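Local coordinates for lysine cyclodeaminase (Streptomyces pristinaespiralis, PDB 5YU3), which converts L-lysine to L-pipecolic acid with release of ammonia, using bound NAD, and also recognises L-ornithine and L-2,4-diaminobutyric acid, at residues R165-D170 and E191-A196; G142-G147 and I205-S210; T152-L157 and R181-T186. All coordinates share one frame; numbering follows the deposited sequence.

From the N terminus, the chain first reaches G142-G147, the end of strand 140-144 and the start of the glycine-rich loop. Helix 148-160 follows with T152-L157, then strand 165-169 with R165-D170. R181-T186 comes back against T152-L157, which closes interaction 3. E191-A196 then pairs with R165-D170 and closes interaction 1. These two contacts cross, because their segments alternate along the chain. I205-S210 finally returns to G142-G147, so interaction 2 closes the widest loop and holds the other two nested inside it. Interactions 1 and 2 tie together neighbouring strands of one parallel sheet and both reach NAD. Interaction 3 joins helix 148-160 to the segment that contains the end region of helix 179-183, beside that sheet.

Interaction 1 (R165-D170 and E191-A196); sequences RALVWD and EIAEPA. With NAD (nicotinamide-adenine-dinucleotide), chain F.
Trp-169 lies against Pro-195 and Glu-194 and buries more surface than any other residue of the two segments. Both partners sit over the same face of the indole. Pro-195 CD is 3.6 Å from the centroid of the Trp-169 five-membered ring, a CH-pi contact almost on the ring normal. Glu-194 CG makes a second one, 4.0 Å from the centroid of the Trp-169 six-membered ring. CG of Trp-169 stands anti to the backbone N (chi1 -173°), which carries the indole out to the start of helix 195-201, where Glu-194 is the N-cap residue. Ile-192 CG2 adds an apolar touch at Trp-169 CE3.

Next to the ring the backbones run in parallel register. Glu-191 N donates to Ala-166 O, Val-168 N to Glu-191 O and, just past the strand, Ala-193 N to Val-168 O, each 2.9 Å. Leu-167 and Glu-191 side chains run alongside each other on one face of the sheet, and Val-168 meets Ile-192 on the other. The salt bridge from Arg-165 to Glu-191 is long. Their stronger partners are Glu-201 for Arg-165 and Arg-197 for Glu-191.

At the strand end, Asp-170 receives both adenosine ribose hydroxyls of NAD: O2B at its OD1 (2.6 Å) and O3B at its OD2 (2.7 Å). Such an acidic residue after the second strand is characteristic of NAD-binding Rossmann domains. Thr-146 N and Asp-172 N also donate to this carboxylate.

Strand 189-192 is an edge strand of the parallel sheet within this chain. Strand 165-169 lies between it and strand 140-144, and Leu-167 and Trp-169 rest on Ile-198 of helix 195-201.

Interaction 2 (G142-G147 and I205-S210); sequences GLIGTG and ISTATS. With NAD (nicotinamide-adenine-dinucleotide), chain F.
Gly-142 to Ile-144 pair with Ile-205 to Thr-207 as adjacent parallel strands in the centre of a Rossmann fold. The strand segments run 11° apart. Ser-206 N donates to Gly-142 O, Ile-144 N to Ser-206 O, and Ala-208 N to Ile-144 O (2.9 Å), the last bond nearly straight at 170°.

The strand part is tight. Gly-142 leaves room for Ile-205, since a side chain there would crowd Ile-205 CG1. Leu-143 CD2 reaches Ser-206 CB (3.8 Å) on one face of the sheet. On the other face Thr-207 lies alongside Ile-144, its CG2 4.1 Å from Ile-144 CB. OG1 of Thr-207 sits between its backbone N and carbonyl carbon (chi1 64°), which leaves CG2 anti to the carbonyl carbon and beside Ile-144, while OG1 bonds to Glu-242. Ser-206 OG is held by Gln-153 and Asn-231.

Past Gly-145 and Thr-209 direct contact ends, and NAD and ordered waters lie between the segments. Gly-145 and Gly-147 fit a GxGxxA dinucleotide-binding loop. Gly-145 has a positive phi, and a CB there would clash with Ala-208 O. One on Gly-147 would run into NAD O5B. Ile-144 CG2 packs against NAD C2A of the adenine (3.7 Å), and Thr-209 CG2 lies near NAD N3A. Ser-210 N donates to the ribose oxygen NAD O4B (3.1 Å).

A water bridges the two segments and the cofactor, as in many Rossmann dinucleotide sites. It accepts from Gly-147 N (2.9 Å) and donates to Ala-208 O (2.8 Å) and to the pyrophosphate oxygen NAD O1N (2.7 Å).

Interaction 3 (T152-L157 and R181-T186); sequences TQLHAL and RRAAFT
Helix 148-160, which follows the glycine-rich loop of the Rossmann domain, meets the end region of helix 179-183 through an aromatic pair and a small apolar patch. His-155 and Phe-185 form a T-shaped (edge-to-face) stack. The edge of Phe-185 points at the face of His-155, with centroids 5.0 Å apart and planes at 67°. Phe-185 CE2 comes closest, 3.7 Å from His-155 CD2. The imidazole is fixed at both nitrogens: ND1 is hydrogen-bonded to Tyr-341 OH of the second subunit and NE2 to Asp-21. An alanine at His-155 is likely to leave the Phe-185 edge without its ring partner, and Tyr-341 of the second subunit and Asp-21 without their bonds to the imidazole.

At the neighbouring residue, Leu-154 CD2 presses on Ala-183 CB at 3.4 Å, closer than usual for two carbons. Leu-154 CG sits opposite the backbone N (chi1 167°), and from there the CD2 branch reaches Ala-183. CD2 also nears Thr-186 OG1 (3.8 Å). That hydroxyl donates to Ala-183 O (2.7 Å), in the carbonyl plane, and Thr-186 N donates to the same oxygen (3.0 Å). The Thr-186 methyl CG2 lies over the centre of the Phe-185 ring.

Leu-154 also touches Leu-141 and Leu-143 of strand 140-144, which places the contact on one side of the parallel sheet. Helix 20-39 covers His-155 through Arg-20 and Met-24.

Interaction 1 (R165-D170 and E191-A196)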
loop_
_atom_site.group_PDB
_atom_site.type_symbol
_atom_site.label_atom_id
_atom_site.label_comp_id
_atom_site.label_asym_id
_atom_site.label_seq_id
_atom_site.Cartn_x
_atom_site.Cartn_y
_atom_site.Cartn_z
ATOM N N ARG A 165 -15.390 29.255 23.025
ATOM C CA ARG A 165 -16.521 28.344 23.027
ATOM C C ARG A 165 -16.578 27.601 21.706
ATOM O O ARG A 165 -16.042 28.050 20.688
ATOM C CB ARG A 165 -17.844 29.076 23.291
ATOM C CG ARG A 165 -18.277 29.970 22.166
ATOM C CD ARG A 165 -19.643 30.575 22.454
ATOM N NE ARG A 165 -20.082 31.445 21.368
ATOM C CZ ARG A 165 -21.349 31.790 21.159
ATOM N NH1 ARG A 165 -22.304 31.330 21.961
ATOM N NH2 ARG A 165 -21.660 32.580 20.142
ATOM N N ALA A 166 -17.223 26.442 21.750
ATOM C CA ALA A 166 -17.457 25.610 20.577
ATOM C C ALA A 166 -18.944 25.305 20.497
ATOM O O ALA A 166 -19.524 24.777 21.456
ATOM C CB ALA A 166 -16.635 24.314 20.647
ATOM N N LEU A 167 -19.559 25.657 19.366
ATOM C CA LEU A 167 -20.943 25.315 19.053
ATOM C C LEU A 167 -20.926 24.095 18.141
ATOM O O LEU A 167 -20.301 24.137 17.078
ATOM C CB LEU A 167 -21.636 26.485 18.356
ATOM C CG LEU A 167 -21.653 27.850 19.052
ATOM C CD1 LEU A 167 -22.343 28.878 18.162
ATOM C CD2 LEU A 167 -22.355 27.757 20.403
ATOM N N VAL A 168 -21.585 23.007 18.555
ATOM C CA VAL A 168 -21.343 21.713 17.922
ATOM C C VAL A 168 -22.644 21.012 17.553
ATOM O O VAL A 168 -23.668 21.133 18.235
ATOM C CB VAL A 168 -20.463 20.799 18.823
ATOM C CG1 VAL A 168 -19.248 21.555 19.306
ATOM C CG2 VAL A 168 -21.250 20.255 20.005
ATOM N N TRP A 169 -22.597 20.269 16.445
ATOM C CA TRP A 169 -23.738 19.498 15.984
ATOM C C TRP A 169 -23.274 18.157 15.436
ATOM O O TRP A 169 -22.195 18.053 14.847
ATOM C CB TRP A 169 -24.529 20.240 14.894
ATOM C CG TRP A 169 -25.794 19.551 14.532
ATOM C CD1 TRP A 169 -26.077 18.896 13.364
ATOM C CD2 TRP A 169 -26.967 19.443 15.344
ATOM N NE1 TRP A 169 -27.351 18.390 13.400
ATOM C CE2 TRP A 169 -27.918 18.709 14.607
ATOM C CE3 TRP A 169 -27.302 19.895 16.624
ATOM C CZ2 TRP A 169 -29.190 18.424 15.106
ATOM C CZ3 TRP A 169 -28.560 19.603 17.121
ATOM C CH2 TRP A 169 -29.487 18.875 16.363
ATOM N N ASP A 170 -24.102 17.140 15.653
ATOM C CA ASP A 170 -23.982 15.831 15.031
ATOM C C ASP A 170 -25.394 15.338 14.760
ATOM O O ASP A 170 -26.326 15.677 15.494
ATOM C CB ASP A 170 -23.220 14.853 15.947
ATOM C CG ASP A 170 -22.635 13.656 15.203
ATOM O OD1 ASP A 170 -23.410 12.765 14.794
ATOM O OD2 ASP A 170 -21.383 13.587 15.083
ATOM N N GLU A 191 -21.244 23.851 23.533
ATOM C CA GLU A 191 -22.687 24.046 23.507
ATOM C C GLU A 191 -23.227 23.398 22.244
ATOM O O GLU A 191 -22.698 23.638 21.153
ATOM C CB GLU A 191 -23.028 25.542 23.541
ATOM C CG GLU A 191 -24.483 25.866 23.322
ATOM C CD GLU A 191 -24.763 27.358 23.423
ATOM O OE1 GLU A 191 -25.947 27.739 23.334
ATOM O OE2 GLU A 191 -23.802 28.147 23.584
ATOM N N ILE A 192 -24.241 22.547 22.390
ATOM C CA ILE A 192 -24.880 21.959 21.222
ATOM C C ILE A 192 -25.718 23.025 20.529
ATOM O O ILE A 192 -26.427 23.806 21.183
ATOM C CB ILE A 192 -25.731 20.743 21.628
ATOM C CG1 ILE A 192 -24.827 19.647 22.200
ATOM C CG2 ILE A 192 -26.539 20.226 20.437
ATOM C CD1 ILE A 192 -25.579 18.494 22.846
ATOM N N ALA A 193 -25.617 23.086 19.202
ATOM C CA ALA A 193 -26.307 24.113 18.431
ATOM C C ALA A 193 -26.580 23.580 17.035
ATOM O O ALA A 193 -25.754 22.857 16.464
ATOM C CB ALA A 193 -25.484 25.408 18.370
ATOM N N GLU A 194 -27.746 23.928 16.493
ATOM C CA GLU A 194 -28.112 23.428 15.186
ATOM C C GLU A 194 -27.253 24.088 14.107
ATOM O O GLU A 194 -26.707 25.175 14.310
ATOM C CB GLU A 194 -29.602 23.654 14.930
ATOM C CG GLU A 194 -30.411 22.418 15.317
ATOM C CD GLU A 194 -31.896 22.661 15.379
ATOM O OE1 GLU A 194 -32.442 23.274 14.440
ATOM O OE2 GLU A 194 -32.513 22.239 16.380
ATOM N N PRO A 195 -27.093 23.425 12.958
ATOM C CA PRO A 195 -26.157 23.939 11.942
ATOM C C PRO A 195 -26.416 25.372 11.514
ATOM O O PRO A 195 -25.459 26.116 11.271
ATOM C CB PRO A 195 -26.327 22.950 10.788
ATOM C CG PRO A 195 -26.944 21.649 11.500
ATOM C CD PRO A 195 -27.595 22.060 12.559
ATOM N N ALA A 196 -27.681 25.796 11.418
ATOM C CA ALA A 196 -27.942 27.176 11.022
ATOM C C ALA A 196 -27.399 28.157 12.055
ATOM O O ALA A 196 -26.875 29.218 11.695
ATOM C CB ALA A 196 -29.445 27.393 10.799
HETATM P PA NAD F . -16.384 9.393 13.059
HETATM O O1A NAD F . -17.255 8.257 12.623
HETATM O O2A NAD F . -15.610 9.296 14.359
HETATM O O5B NAD F . -17.305 10.705 13.201
HETATM C C5B NAD F . -18.109 11.137 12.097
HETATM C C4B NAD F . -19.345 11.792 12.697
HETATM O O4B NAD F . -20.107 12.403 11.654
HETATM C C3B NAD F . -20.271 10.763 13.353
HETATM O O3B NAD F . -20.455 11.082 14.749
HETATM C C2B NAD F . -21.571 10.896 12.577
HETATM O O2B NAD F . -22.742 10.743 13.376
HETATM C C1B NAD F . -21.471 12.309 12.048
HETATM N N9A NAD F . -22.318 12.642 10.884
HETATM C C8A NAD F . -22.655 11.860 9.832
HETATM N N7A NAD F . -23.440 12.560 8.952
HETATM C C5A NAD F . -23.594 13.806 9.459
HETATM C C6A NAD F . -24.289 15.049 9.074
HETATM N N6A NAD F . -24.997 15.121 7.922
HETATM N N1A NAD F . -24.169 16.116 9.895
HETATM C C2A NAD F . -23.474 16.092 11.047
HETATM N N3A NAD F . -22.829 14.992 11.471
HETATM C C4A NAD F . -22.853 13.851 10.729
HETATM O O3 NAD F . -15.346 9.687 11.843
HETATM P PN NAD F . -14.084 10.669 11.859
HETATM O O1N NAD F . -14.413 11.863 12.725
HETATM O O2N NAD F . -12.851 9.838 12.143
HETATM O O5D NAD F . -13.984 11.115 10.313
HETATM C C5D NAD F . -14.909 12.063 9.777
HETATM C C4D NAD F . -14.523 12.366 8.330
HETATM O O4D NAD F . -13.190 12.875 8.278
HETATM C C3D NAD F . -14.525 11.116 7.466
HETATM O O3D NAD F . -15.002 11.466 6.148
HETATM C C2D NAD F . -13.057 10.765 7.361
HETATM O O2D NAD F . -12.755 9.939 6.228
HETATM C C1D NAD F . -12.466 12.157 7.276
HETATM N N1N NAD F . -11.037 12.244 7.549
HETATM C C2N NAD F . -10.334 13.178 6.895
HETATM C C3N NAD F . -8.968 13.320 7.099
HETATM C C7N NAD F . -8.236 14.388 6.358
HETATM O O7N NAD F . -7.022 14.393 6.335
HETATM N N7N NAD F . -8.954 15.357 5.765
HETATM C C4N NAD F . -8.318 12.503 8.029
HETATM C C5N NAD F . -9.085 11.563 8.715
HETATM C C6N NAD F . -10.454 11.452 8.467
#

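Interaction 2 (G142-G147 and I205-S210)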
loop_
_atom_site.group_PDB
_atom_site.type_symbol
_atom_site.label_atom_id
_atom_site.label_comp_id
_atom_site.label_asym_id
_atom_site.label_seq_id
_atom_site.Cartn_x
_atom_site.Cartn_y
_atom_site.Cartn_z
ATOM N N GLY A 142 -17.130 26.448 15.375
ATOM C CA GLY A 142 -18.239 25.571 15.038
ATOM C C GLY A 142 -17.703 24.216 14.609
ATOM O O GLY A 142 -16.690 24.139 13.908
ATOM N N LEU A 143 -18.375 23.151 15.049
ATOM C CA LEU A 143 -18.042 21.792 14.624
ATOM C C LEU A 143 -19.301 21.119 14.114
ATOM O O LEU A 143 -20.291 21.021 14.845
ATOM C CB LEU A 143 -17.433 20.963 15.769
ATOM C CG LEU A 143 -16.114 21.467 16.360
ATOM C CD1 LEU A 143 -15.732 20.633 17.580
ATOM C CD2 LEU A 143 -14.967 21.474 15.330
ATOM N N ILE A 144 -19.275 20.660 12.863
ATOM C CA ILE A 144 -20.331 19.812 12.321
ATOM C C ILE A 144 -19.756 18.413 12.180
ATOM O O ILE A 144 -18.785 18.209 11.437
ATOM C CB ILE A 144 -20.858 20.319 10.969
ATOM C CG1 ILE A 144 -21.166 21.818 11.026
ATOM C CG2 ILE A 144 -22.080 19.487 10.557
ATOM C CD1 ILE A 144 -22.409 22.129 11.781
ATOM N N GLY A 145 -20.355 17.451 12.883
ATOM C CA GLY A 145 -19.709 16.173 13.115
ATOM C C GLY A 145 -18.887 16.225 14.393
ATOM O O GLY A 145 -17.933 17.000 14.487
ATOM N N THR A 146 -19.285 15.450 15.402
ATOM C CA THR A 146 -18.559 15.429 16.665
ATOM C C THR A 146 -18.100 14.009 16.958
ATOM O O THR A 146 -18.333 13.477 18.051
ATOM C CB THR A 146 -19.412 15.980 17.818
ATOM O OG1 THR A 146 -20.577 15.174 17.997
ATOM C CG2 THR A 146 -19.828 17.421 17.529
ATOM N N GLY A 147 -17.451 13.392 15.983
ATOM C CA GLY A 147 -16.824 12.098 16.164
ATOM C C GLY A 147 -15.363 12.239 16.525
ATOM O O GLY A 147 -14.962 13.161 17.251
ATOM N N ILE A 205 -15.080 27.206 11.406
ATOM C CA ILE A 205 -15.856 25.971 11.447
ATOM C C ILE A 205 -14.970 24.850 10.928
ATOM O O ILE A 205 -14.200 25.060 9.987
ATOM C CB ILE A 205 -17.150 26.069 10.603
ATOM C CG1 ILE A 205 -18.135 27.064 11.233
ATOM C CG2 ILE A 205 -17.826 24.688 10.427
ATOM C CD1 ILE A 205 -19.329 27.413 10.336
ATOM N N SER A 206 -15.067 23.669 11.539
ATOM C CA SER A 206 -14.572 22.433 10.937
ATOM C C SER A 206 -15.749 21.498 10.695
ATOM O O SER A 206 -16.538 21.235 11.610
ATOM C CB SER A 206 -13.523 21.731 11.828
ATOM O OG SER A 206 -12.319 22.461 11.869
ATOM N N THR A 207 -15.875 21.001 9.464
ATOM C CA THR A 207 -16.822 19.937 9.156
ATOM C C THR A 207 -16.048 18.632 9.038
ATOM O O THR A 207 -15.046 18.567 8.321
ATOM C CB THR A 207 -17.614 20.217 7.867
ATOM O OG1 THR A 207 -16.739 20.238 6.732
ATOM C CG2 THR A 207 -18.327 21.567 7.959
ATOM N N ALA A 208 -16.491 17.604 9.773
ATOM C CA ALA A 208 -15.771 16.327 9.786
ATOM C C ALA A 208 -16.818 15.259 10.096
ATOM O O ALA A 208 -16.960 14.790 11.234
ATOM C CB ALA A 208 -14.622 16.313 10.800
ATOM N N THR A 209 -17.593 14.908 9.066
ATOM C CA THR A 209 -18.725 14.010 9.205
ATOM C C THR A 209 -18.506 12.747 8.391
ATOM O O THR A 209 -17.718 12.724 7.440
ATOM C CB THR A 209 -20.025 14.660 8.706
ATOM O OG1 THR A 209 -20.006 14.663 7.269
ATOM C CG2 THR A 209 -20.138 16.090 9.213
ATOM N N SER A 210 -19.263 11.710 8.740
ATOM C CA SER A 210 -19.373 10.507 7.920
ATOM C C SER A 210 -20.624 10.551 7.043
ATOM O O SER A 210 -21.277 9.526 6.823
ATOM C CB SER A 210 -19.370 9.261 8.801
ATOM O OG SER A 210 -20.327 9.392 9.843
HETATM P PA NAD F . -16.384 9.393 13.059
HETATM O O1A NAD F . -17.255 8.257 12.623
HETATM O O2A NAD F . -15.610 9.296 14.359
HETATM O O5B NAD F . -17.305 10.705 13.201
HETATM C C5B NAD F . -18.109 11.137 12.097
HETATM C C4B NAD F . -19.345 11.792 12.697
HETATM O O4B NAD F . -20.107 12.403 11.654
HETATM C C3B NAD F . -20.271 10.763 13.353
HETATM O O3B NAD F . -20.455 11.082 14.749
HETATM C C2B NAD F . -21.571 10.896 12.577
HETATM O O2B NAD F . -22.742 10.743 13.376
HETATM C C1B NAD F . -21.471 12.309 12.048
HETATM N N9A NAD F . -22.318 12.642 10.884
HETATM C C8A NAD F . -22.655 11.860 9.832
HETATM N N7A NAD F . -23.440 12.560 8.952
HETATM C C5A NAD F . -23.594 13.806 9.459
HETATM C C6A NAD F . -24.289 15.049 9.074
HETATM N N6A NAD F . -24.997 15.121 7.922
HETATM N N1A NAD F . -24.169 16.116 9.895
HETATM C C2A NAD F . -23.474 16.092 11.047
HETATM N N3A NAD F . -22.829 14.992 11.471
HETATM C C4A NAD F . -22.853 13.851 10.729
HETATM O O3 NAD F . -15.346 9.687 11.843
HETATM P PN NAD F . -14.084 10.669 11.859
HETATM O O1N NAD F . -14.413 11.863 12.725
HETATM O O2N NAD F . -12.851 9.838 12.143
HETATM O O5D NAD F . -13.984 11.115 10.313
HETATM C C5D NAD F . -14.909 12.063 9.777
HETATM C C4D NAD F . -14.523 12.366 8.330
HETATM O O4D NAD F . -13.190 12.875 8.278
HETATM C C3D NAD F . -14.525 11.116 7.466
HETATM O O3D NAD F . -15.002 11.466 6.148
HETATM C C2D NAD F . -13.057 10.765 7.361
HETATM O O2D NAD F . -12.755 9.939 6.228
HETATM C C1D NAD F . -12.466 12.157 7.276
HETATM N N1N NAD F . -11.037 12.244 7.549
HETATM C C2N NAD F . -10.334 13.178 6.895
HETATM C C3N NAD F . -8.968 13.320 7.099
HETATM C C7N NAD F . -8.236 14.388 6.358
HETATM O O7N NAD F . -7.022 14.393 6.335
HETATM N N7N NAD F . -8.954 15.357 5.765
HETATM C C4N NAD F . -8.318 12.503 8.029
HETATM C C5N NAD F . -9.085 11.563 8.715
HETATM C C6N NAD F . -10.454 11.452 8.467
HETATM O O HOH W 1 -15.864 18.676 13.224
HETATM O O HOH W 2 -15.787 13.954 13.673
#

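Interaction 3 (T152-L157 and R181-T186)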
loop_
_atom_site.group_PDB
_atom_site.type_symbol
_atom_site.label_atom_id
_atom_site.label_comp_id
_atom_site.label_asym_id
_atom_site.label_seq_id
_atom_site.Cartn_x
_atom_site.Cartn_y
_atom_site.Cartn_z
ATOM N N THR A 152 -9.698 16.282 17.734
ATOM C CA THR A 152 -8.419 16.925 17.467
ATOM C C THR A 152 -8.562 18.209 16.660
ATOM O O THR A 152 -7.653 19.043 16.703
ATOM C CB THR A 152 -7.452 15.973 16.756
ATOM O OG1 THR A 152 -8.117 15.344 15.659
ATOM C CG2 THR A 152 -6.939 14.893 17.739
ATOM N N GLN A 153 -9.675 18.391 15.932
ATOM C CA GLN A 153 -9.951 19.700 15.345
ATOM C C GLN A 153 -10.058 20.752 16.439
ATOM O O GLN A 153 -9.388 21.790 16.388
ATOM C CB GLN A 153 -11.243 19.664 14.514
ATOM C CG GLN A 153 -11.176 18.799 13.243
ATOM C CD GLN A 153 -10.223 19.364 12.213
ATOM O OE1 GLN A 153 -10.344 20.526 11.809
ATOM N NE2 GLN A 153 -9.248 18.551 11.792
ATOM N N LEU A 154 -10.896 20.489 17.446
ATOM C CA LEU A 154 -11.036 21.425 18.559
ATOM C C LEU A 154 -9.708 21.603 19.292
ATOM O O LEU A 154 -9.293 22.731 19.578
ATOM C CB LEU A 154 -12.124 20.940 19.518
ATOM C CG LEU A 154 -12.123 21.670 20.869
ATOM C CD1 LEU A 154 -12.332 23.163 20.666
ATOM C CD2 LEU A 154 -13.189 21.120 21.768
ATOM N N HIS A 155 -8.995 20.505 19.548
ATOM C CA HIS A 155 -7.759 20.613 20.314
ATOM C C HIS A 155 -6.722 21.448 19.570
ATOM O O HIS A 155 -6.191 22.423 20.114
ATOM C CB HIS A 155 -7.213 19.219 20.635
ATOM C CG HIS A 155 -5.934 19.254 21.407
ATOM N ND1 HIS A 155 -4.938 18.311 21.257
ATOM C CD2 HIS A 155 -5.487 20.133 22.337
ATOM C CE1 HIS A 155 -3.936 18.606 22.069
ATOM N NE2 HIS A 155 -4.242 19.708 22.732
ATOM N N ALA A 156 -6.436 21.094 18.309
ATOM C CA ALA A 156 -5.434 21.838 17.544
ATOM C C ALA A 156 -5.813 23.311 17.402
ATOM O O ALA A 156 -4.971 24.199 17.571
ATOM C CB ALA A 156 -5.248 21.210 16.161
ATOM N N LEU A 157 -7.069 23.592 17.048
ATOM C CA LEU A 157 -7.452 24.985 16.842
ATOM C C LEU A 157 -7.364 25.782 18.135
ATOM O O LEU A 157 -6.995 26.963 18.108
ATOM C CB LEU A 157 -8.860 25.069 16.245
ATOM C CG LEU A 157 -8.901 24.512 14.818
ATOM C CD1 LEU A 157 -10.341 24.342 14.341
ATOM C CD2 LEU A 157 -8.098 25.393 13.870
ATOM N N ARG A 181 -17.731 15.916 27.130
ATOM C CA ARG A 181 -16.813 15.171 27.991
ATOM C C ARG A 181 -15.500 14.868 27.275
ATOM O O ARG A 181 -14.426 14.939 27.882
ATOM C CB ARG A 181 -17.452 13.872 28.476
ATOM C CG ARG A 181 -16.572 13.113 29.464
ATOM C CD ARG A 181 -17.392 12.137 30.305
ATOM N NE ARG A 181 -16.602 11.466 31.346
ATOM C CZ ARG A 181 -15.683 10.532 31.119
ATOM N NH1 ARG A 181 -15.432 10.135 29.880
ATOM N NH2 ARG A 181 -15.023 9.988 32.136
ATOM N N ARG A 182 -15.563 14.504 25.993
ATOM C CA ARG A 182 -14.331 14.241 25.247
ATOM C C ARG A 182 -13.498 15.505 25.062
ATOM O O ARG A 182 -12.272 15.425 24.942
ATOM C CB ARG A 182 -14.670 13.622 23.884
ATOM C CG ARG A 182 -15.149 12.181 23.962
ATOM C CD ARG A 182 -15.484 11.627 22.574
ATOM N NE ARG A 182 -16.854 11.962 22.175
ATOM C CZ ARG A 182 -17.198 12.452 20.983
ATOM N NH1 ARG A 182 -16.277 12.677 20.049
ATOM N NH2 ARG A 182 -18.473 12.717 20.729
ATOM N N ALA A 183 -14.138 16.676 25.028
ATOM C CA ALA A 183 -13.468 17.951 24.789
ATOM C C ALA A 183 -13.017 18.657 26.061
ATOM O O ALA A 183 -12.295 19.657 25.973
ATOM C CB ALA A 183 -14.409 18.896 24.033
ATOM N N ALA A 184 -13.421 18.155 27.230
ATOM C CA ALA A 184 -13.282 18.914 28.474
ATOM C C ALA A 184 -11.851 19.377 28.719
ATOM O O ALA A 184 -11.625 20.510 29.171
ATOM C CB ALA A 184 -13.776 18.066 29.650
ATOM N N PHE A 185 -10.867 18.520 28.424
ATOM C CA PHE A 185 -9.480 18.832 28.756
ATOM C C PHE A 185 -8.988 20.099 28.074
ATOM O O PHE A 185 -8.053 20.732 28.576
ATOM C CB PHE A 185 -8.559 17.648 28.399
ATOM C CG PHE A 185 -8.205 17.552 26.925
ATOM C CD1 PHE A 185 -9.035 16.879 26.044
ATOM C CD2 PHE A 185 -7.028 18.117 26.434
ATOM C CE1 PHE A 185 -8.711 16.781 24.686
ATOM C CE2 PHE A 185 -6.704 18.026 25.070
ATOM C CZ PHE A 185 -7.549 17.355 24.209
ATOM N N THR A 186 -9.602 20.489 26.946
ATOM C CA THR A 186 -9.158 21.672 26.217
ATOM C C THR A 186 -9.544 22.964 26.909
ATOM O O THR A 186 -8.969 24.014 26.593
ATOM C CB THR A 186 -9.760 21.702 24.811
ATOM O OG1 THR A 186 -11.184 21.849 24.918
ATOM C CG2 THR A 186 -9.439 20.411 24.057
#